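Putative uncharacterized protein PH0242 (Pyrococcus horikoshii, PDB 3VU1) is an archaeal membrane protein of the oligosaccharyltransferase AglB family, represented here by its C-terminal globular domain with a bound calcium ion. Local coordinates at residues 188-196 with 203-214. Residues are numbered along the deposited sequence; the frame is centred on the assembly and turned at random.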
ATOM      1  N   SER A 188     -16.245  29.669  16.391  1.00 59.85           N
ATOM      2  CA  SER A 188     -16.284  28.951  15.111  1.00 59.84           C
ATOM      3  C   SER A 188     -15.684  27.531  15.123  1.00 59.52           C
ATOM      4  O   SER A 188     -14.734  27.253  15.856  1.00 56.81           O
ATOM      5  CB  SER A 188     -15.619  29.788  14.015  1.00 60.67           C
ATOM      6  OG  SER A 188     -14.281  30.082  14.360  1.00 63.13           O
ATOM      7  N   PRO A 189     -16.235  26.633  14.284  1.00 64.57           N
ATOM      8  CA  PRO A 189     -15.834  25.207  14.216  1.00 62.09           C
ATOM      9  C   PRO A 189     -14.335  24.970  13.957  1.00 58.69           C
ATOM     10  O   PRO A 189     -13.696  25.741  13.225  1.00 60.14           O
ATOM     11  CB  PRO A 189     -16.658  24.661  13.030  1.00 58.10           C
ATOM     12  CG  PRO A 189     -17.043  25.874  12.234  1.00 59.33           C
ATOM     13  CD  PRO A 189     -17.256  26.947  13.265  1.00 63.66           C
ATOM     14  N   PHE A 190     -13.802  23.907  14.564  1.00 50.87           N
ATOM     15  CA  PHE A 190     -12.409  23.483  14.392  1.00 45.63           C
ATOM     16  C   PHE A 190     -12.379  21.966  14.236  1.00 43.74           C
ATOM     17  O   PHE A 190     -12.070  21.234  15.200  1.00 41.20           O
ATOM     18  CB  PHE A 190     -11.577  23.923  15.601  1.00 44.72           C
ATOM     19  CG  PHE A 190     -10.095  23.761  15.436  1.00 42.23           C
ATOM     20  CD1 PHE A 190      -9.390  24.517  14.491  1.00 40.14           C
ATOM     21  CD2 PHE A 190      -9.386  22.874  16.266  1.00 41.78           C
ATOM     22  CE1 PHE A 190      -8.006  24.382  14.359  1.00 40.17           C
ATOM     23  CE2 PHE A 190      -8.007  22.718  16.123  1.00 40.36           C
ATOM     24  CZ  PHE A 190      -7.314  23.482  15.176  1.00 40.30           C
ATOM     25  N   PRO A 191     -12.715  21.477  13.014  1.00 43.37           N
ATOM     26  CA  PRO A 191     -12.906  20.036  12.805  1.00 41.41           C
ATOM     27  C   PRO A 191     -11.578  19.324  12.513  1.00 41.19           C
ATOM     28  O   PRO A 191     -11.426  18.641  11.490  1.00 41.67           O
ATOM     29  CB  PRO A 191     -13.875  19.989  11.625  1.00 38.12           C
ATOM     30  CG  PRO A 191     -13.594  21.247  10.860  1.00 38.58           C
ATOM     31  CD  PRO A 191     -12.907  22.234  11.761  1.00 39.32           C
ATOM     32  N   TYR A 192     -10.638  19.479  13.443  1.00 39.85           N
ATOM     33  CA  TYR A 192      -9.312  18.927  13.306  1.00 38.86           C
ATOM     34  C   TYR A 192      -8.989  17.979  14.423  1.00 38.36           C
ATOM     35  O   TYR A 192      -9.508  18.096  15.526  1.00 43.68           O
ATOM     36  CB  TYR A 192      -8.285  20.052  13.255  1.00 41.17           C
ATOM     37  CG  TYR A 192      -8.362  20.824  11.964  1.00 43.78           C
ATOM     38  CD1 TYR A 192      -9.263  21.874  11.816  1.00 43.08           C
ATOM     39  CD2 TYR A 192      -7.555  20.479  10.872  1.00 41.61           C
ATOM     40  CE1 TYR A 192      -9.354  22.570  10.620  1.00 45.51           C
ATOM     41  CE2 TYR A 192      -7.642  21.176   9.676  1.00 42.20           C
ATOM     42  CZ  TYR A 192      -8.546  22.214   9.555  1.00 44.24           C
ATOM     43  OH  TYR A 192      -8.649  22.909   8.373  1.00 49.06           O
ATOM     44  N   VAL A 193      -8.121  17.038  14.113  1.00 38.72           N
ATOM     45  CA  VAL A 193      -7.614  16.052  15.051  1.00 38.63           C
ATOM     46  C   VAL A 193      -6.127  16.377  15.235  1.00 39.83           C
ATOM     47  O   VAL A 193      -5.493  16.833  14.276  1.00 39.54           O
ATOM     48  CB  VAL A 193      -7.818  14.611  14.485  1.00 35.66           C
ATOM     49  CG1 VAL A 193      -6.999  13.578  15.253  1.00 34.86           C
ATOM     50  CG2 VAL A 193      -9.295  14.232  14.494  1.00 30.23           C
ATOM     51  N   VAL A 194      -5.575  16.177  16.443  1.00 38.76           N
ATOM     52  CA  VAL A 194      -4.141  16.399  16.636  1.00 37.39           C
ATOM     53  C   VAL A 194      -3.463  15.128  17.020  1.00 37.25           C
ATOM     54  O   VAL A 194      -4.004  14.368  17.790  1.00 41.50           O
ATOM     55  CB  VAL A 194      -3.836  17.471  17.676  1.00 38.28           C
ATOM     56  CG1 VAL A 194      -2.349  17.500  17.987  1.00 38.92           C
ATOM     57  CG2 VAL A 194      -4.252  18.826  17.156  1.00 38.45           C
ATOM     58  N   TYR A 195      -2.297  14.876  16.441  1.00 39.99           N
ATOM     59  CA  TYR A 195      -1.457  13.760  16.870  1.00 41.88           C
ATOM     60  C   TYR A 195      -0.125  14.297  17.358  1.00 44.82           C
ATOM     61  O   TYR A 195       0.581  14.996  16.608  1.00 44.04           O
ATOM     62  CB  TYR A 195      -1.207  12.774  15.744  1.00 39.36           C
ATOM     63  CG  TYR A 195      -2.440  12.058  15.255  1.00 44.85           C
ATOM     64  CD1 TYR A 195      -3.149  11.182  16.077  1.00 44.59           C
ATOM     65  CD2 TYR A 195      -2.902  12.255  13.943  1.00 42.83           C
ATOM     66  CE1 TYR A 195      -4.277  10.523  15.605  1.00 43.98           C
ATOM     67  CE2 TYR A 195      -4.014  11.599  13.467  1.00 39.45           C
ATOM     68  CZ  TYR A 195      -4.698  10.733  14.290  1.00 42.22           C
ATOM     69  OH  TYR A 195      -5.806  10.091  13.781  1.00 41.91           O
ATOM     70  N   LEU A 196       0.203  13.988  18.616  1.00 44.82           N
ATOM     71  CA  LEU A 196       1.457  14.440  19.217  1.00 46.73           C
ATOM     72  C   LEU A 196       2.440  13.297  19.280  1.00 46.70           C
ATOM     73  O   LEU A 196       2.155  12.272  19.894  1.00 48.41           O
ATOM     74  CB  LEU A 196       1.215  15.026  20.614  1.00 44.62           C
ATOM     75  CG  LEU A 196       0.359  16.300  20.643  1.00 47.19           C
ATOM     76  CD1 LEU A 196       0.294  16.897  22.033  1.00 45.00           C
ATOM     77  CD2 LEU A 196       0.812  17.356  19.639  1.00 45.42           C
ATOM     78  N   LEU A 203      -1.492  18.058  12.562  1.00 37.03           N
ATOM     79  CA  LEU A 203      -2.834  18.621  12.586  1.00 37.40           C
ATOM     80  C   LEU A 203      -3.583  18.167  11.321  1.00 36.96           C
ATOM     81  O   LEU A 203      -3.269  18.612  10.203  1.00 38.78           O
ATOM     82  CB  LEU A 203      -2.729  20.142  12.614  1.00 38.01           C
ATOM     83  CG  LEU A 203      -3.984  20.959  12.848  1.00 40.64           C
ATOM     84  CD1 LEU A 203      -4.421  20.791  14.288  1.00 42.56           C
ATOM     85  CD2 LEU A 203      -3.734  22.439  12.541  1.00 47.11           C
ATOM     86  N   ALA A 204      -4.552  17.277  11.483  1.00 32.41           N
ATOM     87  CA  ALA A 204      -5.253  16.701  10.337  1.00 32.19           C
ATOM     88  C   ALA A 204      -6.743  17.018  10.341  1.00 33.87           C
ATOM     89  O   ALA A 204      -7.411  16.943  11.364  1.00 35.64           O
ATOM     90  CB  ALA A 204      -5.033  15.193  10.277  1.00 31.30           C
ATOM     91  N   TYR A 205      -7.257  17.368   9.176  1.00 34.33           N
ATOM     92  CA  TYR A 205      -8.673  17.587   9.002  1.00 33.62           C
ATOM     93  C   TYR A 205      -9.375  16.254   9.228  1.00 35.95           C
ATOM     94  O   TYR A 205      -8.843  15.188   8.894  1.00 36.28           O
ATOM     95  CB  TYR A 205      -8.917  18.141   7.606  1.00 31.93           C
ATOM     96  CG  TYR A 205     -10.343  18.451   7.296  1.00 33.64           C
ATOM     97  CD1 TYR A 205     -11.030  19.430   8.000  1.00 34.39           C
ATOM     98  CD2 TYR A 205     -11.014  17.776   6.282  1.00 34.95           C
ATOM     99  CE1 TYR A 205     -12.347  19.731   7.709  1.00 34.73           C
ATOM    100  CE2 TYR A 205     -12.334  18.069   5.981  1.00 35.91           C
ATOM    101  CZ  TYR A 205     -12.988  19.054   6.698  1.00 36.02           C
ATOM    102  OH  TYR A 205     -14.292  19.367   6.410  1.00 37.15           O
ATOM    103  N   TYR A 206     -10.564  16.312   9.815  1.00 38.01           N
ATOM    104  CA  TYR A 206     -11.172  15.098  10.374  1.00 39.03           C
ATOM    105  C   TYR A 206     -11.371  13.999   9.341  1.00 36.34           C
ATOM    106  O   TYR A 206     -11.104  12.841   9.624  1.00 37.63           O
ATOM    107  CB  TYR A 206     -12.461  15.399  11.170  1.00 37.49           C
ATOM    108  CG  TYR A 206     -13.702  15.653  10.350  1.00 38.12           C
ATOM    109  CD1 TYR A 206     -14.682  14.662  10.196  1.00 38.90           C
ATOM    110  CD2 TYR A 206     -13.907  16.880   9.725  1.00 39.17           C
ATOM    111  CE1 TYR A 206     -15.832  14.890   9.443  1.00 38.37           C
ATOM    112  CE2 TYR A 206     -15.054  17.118   8.977  1.00 39.73           C
ATOM    113  CZ  TYR A 206     -16.014  16.127   8.842  1.00 40.66           C
ATOM    114  OH  TYR A 206     -17.157  16.389   8.103  1.00 43.86           O
ATOM    115  N   LYS A 207     -11.787  14.379   8.137  1.00 34.49           N
ATOM    116  CA  LYS A 207     -12.017  13.421   7.049  1.00 33.38           C
ATOM    117  C   LYS A 207     -10.782  12.610   6.628  1.00 32.92           C
ATOM    118  O   LYS A 207     -10.902  11.606   5.945  1.00 33.11           O
ATOM    119  CB  LYS A 207     -12.618  14.134   5.832  1.00 34.09           C
ATOM    120  CG  LYS A 207     -14.047  14.616   6.047  1.00 36.29           C
ATOM    121  CD  LYS A 207     -14.627  15.243   4.794  1.00 36.00           C
ATOM    122  CE  LYS A 207     -16.066  15.676   5.034  1.00 34.63           C
ATOM    123  NZ  LYS A 207     -16.645  16.305   3.811  1.00 34.61           N
ATOM    124  N   VAL A 208      -9.597  13.054   7.018  1.00 33.17           N
ATOM    125  CA  VAL A 208      -8.381  12.367   6.635  1.00 32.86           C
ATOM    126  C   VAL A 208      -7.492  12.113   7.845  1.00 34.42           C
ATOM    127  O   VAL A 208      -6.333  11.718   7.688  1.00 34.03           O
ATOM    128  CB  VAL A 208      -7.592  13.118   5.537  1.00 33.22           C
ATOM    129  CG1 VAL A 208      -8.402  13.214   4.263  1.00 31.54           C
ATOM    130  CG2 VAL A 208      -7.169  14.508   6.004  1.00 36.20           C
ATOM    131  N   ALA A 209      -8.049  12.285   9.050  1.00 35.37           N
ATOM    132  CA  ALA A 209      -7.325  11.960  10.297  1.00 35.07           C
ATOM    133  C   ALA A 209      -6.756  10.544  10.378  1.00 35.01           C
ATOM    134  O   ALA A 209      -5.666  10.358  10.883  1.00 37.43           O
ATOM    135  CB  ALA A 209      -8.191  12.226  11.502  1.00 36.62           C
ATOM    136  N   THR A 210      -7.477   9.544   9.887  1.00 34.16           N
ATOM    137  CA  THR A 210      -6.978   8.168   9.964  1.00 33.94           C
ATOM    138  C   THR A 210      -6.523   7.598   8.619  1.00 33.07           C
ATOM    139  O   THR A 210      -6.446   6.384   8.447  1.00 33.28           O
ATOM    140  CB  THR A 210      -8.007   7.224  10.616  1.00 36.94           C
ATOM    141  OG1 THR A 210      -9.240   7.239   9.869  1.00 40.34           O
ATOM    142  CG2 THR A 210      -8.268   7.645  12.078  1.00 39.93           C
ATOM    143  N   SER A 211      -6.214   8.480   7.674  1.00 33.11           N
ATOM    144  CA  SER A 211      -5.765   8.089   6.337  1.00 31.68           C
ATOM    145  C   SER A 211      -4.509   7.244   6.435  1.00 31.19           C
ATOM    146  O   SER A 211      -3.695   7.436   7.348  1.00 32.87           O
ATOM    147  CB  SER A 211      -5.457   9.349   5.509  1.00 31.78           C
ATOM    148  OG  SER A 211      -4.434  10.131   6.135  1.00 35.34           O
ATOM    149  N   ASN A 212      -4.324   6.344   5.476  1.00 28.93           N
ATOM    150  CA  ASN A 212      -3.114   5.552   5.384  1.00 27.52           C
ATOM    151  C   ASN A 212      -1.811   6.361   5.281  1.00 31.15           C
ATOM    152  O   ASN A 212      -0.773   5.922   5.775  1.00 34.38           O
ATOM    153  CB  ASN A 212      -3.229   4.600   4.214  1.00 26.57           C
ATOM    154  CG  ASN A 212      -4.257   3.502   4.450  1.00 27.59           C
ATOM    155  OD1 ASN A 212      -4.525   3.116   5.581  1.00 26.94           O
ATOM    156  ND2 ASN A 212      -4.859   3.015   3.375  1.00 27.85           N
ATOM    157  N   PHE A 213      -1.838   7.522   4.625  1.00 31.23           N
ATOM    158  CA  PHE A 213      -0.639   8.341   4.555  1.00 31.58           C
ATOM    159  C   PHE A 213      -0.165   8.777   5.952  1.00 33.40           C
ATOM    160  O   PHE A 213       1.017   8.690   6.266  1.00 33.18           O
ATOM    161  CB  PHE A 213      -0.875   9.574   3.705  1.00 30.06           C
ATOM    162  CG  PHE A 213       0.267  10.557   3.735  1.00 27.53           C
ATOM    163  CD1 PHE A 213       0.130  11.788   4.370  1.00 28.74           C
ATOM    164  CD2 PHE A 213       1.466  10.265   3.130  1.00 27.01           C
ATOM    165  CE1 PHE A 213       1.170  12.714   4.400  1.00 28.12           C
ATOM    166  CE2 PHE A 213       2.521  11.186   3.146  1.00 28.00           C
ATOM    167  CZ  PHE A 213       2.379  12.406   3.781  1.00 27.34           C
ATOM    168  N   VAL A 214      -1.099   9.265   6.766  1.00 33.54           N
ATOM    169  CA  VAL A 214      -0.812   9.658   8.130  1.00 32.39           C
ATOM    170  C   VAL A 214      -0.177   8.491   8.895  1.00 33.73           C
ATOM    171  O   VAL A 214       0.806   8.694   9.599  1.00 35.71           O
ATOM    172  CB  VAL A 214      -2.095  10.149   8.831  1.00 34.46           C
ATOM    173  CG1 VAL A 214      -1.907  10.159  10.329  1.00 34.39           C
ATOM    174  CG2 VAL A 214      -2.476  11.543   8.354  1.00 33.59           C
TER
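Val193 and Ala204 form the hydrogen-bonded pair of an antiparallel beta hairpin, strands 192-196 and 200-205, in the beta-rich Insert domain of this AglB protein. Val193 N gives its hydrogen to Ala204 O at 2.8 Å, and Ala204 N returns one to Val193 O. Both bonds are nearly straight. Next to them, Val194 CG2 packs on Leu203 CD1, the methyl that also meets Phe190 CZ. Strand 153-159 adds Val157 to this apolar cluster.

At the open end of the hairpin, just before strand 192-196, Pro191 is the centre of an inverse gamma turn. Its O accepts the N-H of Tyr206, a bent bond of 135° at the hydrogen. Pro191 CB lies 3.6 Å from Tyr206 CD2, while its CG touches Tyr205 CE1.

With CG anti to the carbonyl carbon (chi1 -71°), the Tyr192 ring runs alongside the backbone of Tyr205. CB meets Ala204 O and Leu203 CD1, and CG is near Ala204 O. CD1 lies over a face of the Phe190 ring. Tyr192 CD2 sits 3.6 Å from Tyr205 N, and Tyr192 CE2 is 3.9 Å from Tyr205 CB. CZ reaches Tyr205 CD1, which lies over one ring face. The rings form an edge-to-face pair, with planes at 64° and the edge of Tyr205 toward Tyr192. At the tip, Tyr192 OH is hydrogen-bonded elsewhere in the structure. Tyr205 OH hydrogen-bonds to Glu111.

On the face of Val193 and Ala204, opposite that of Val194 and Leu203, Val193 CG2 packs on Ala209 CB. Tyr195 OH also hydrogen-bonds to Thr222 OG1. Tyr195 OH donates to Ala209 O at 2.9 Å, from well above the carbonyl plane.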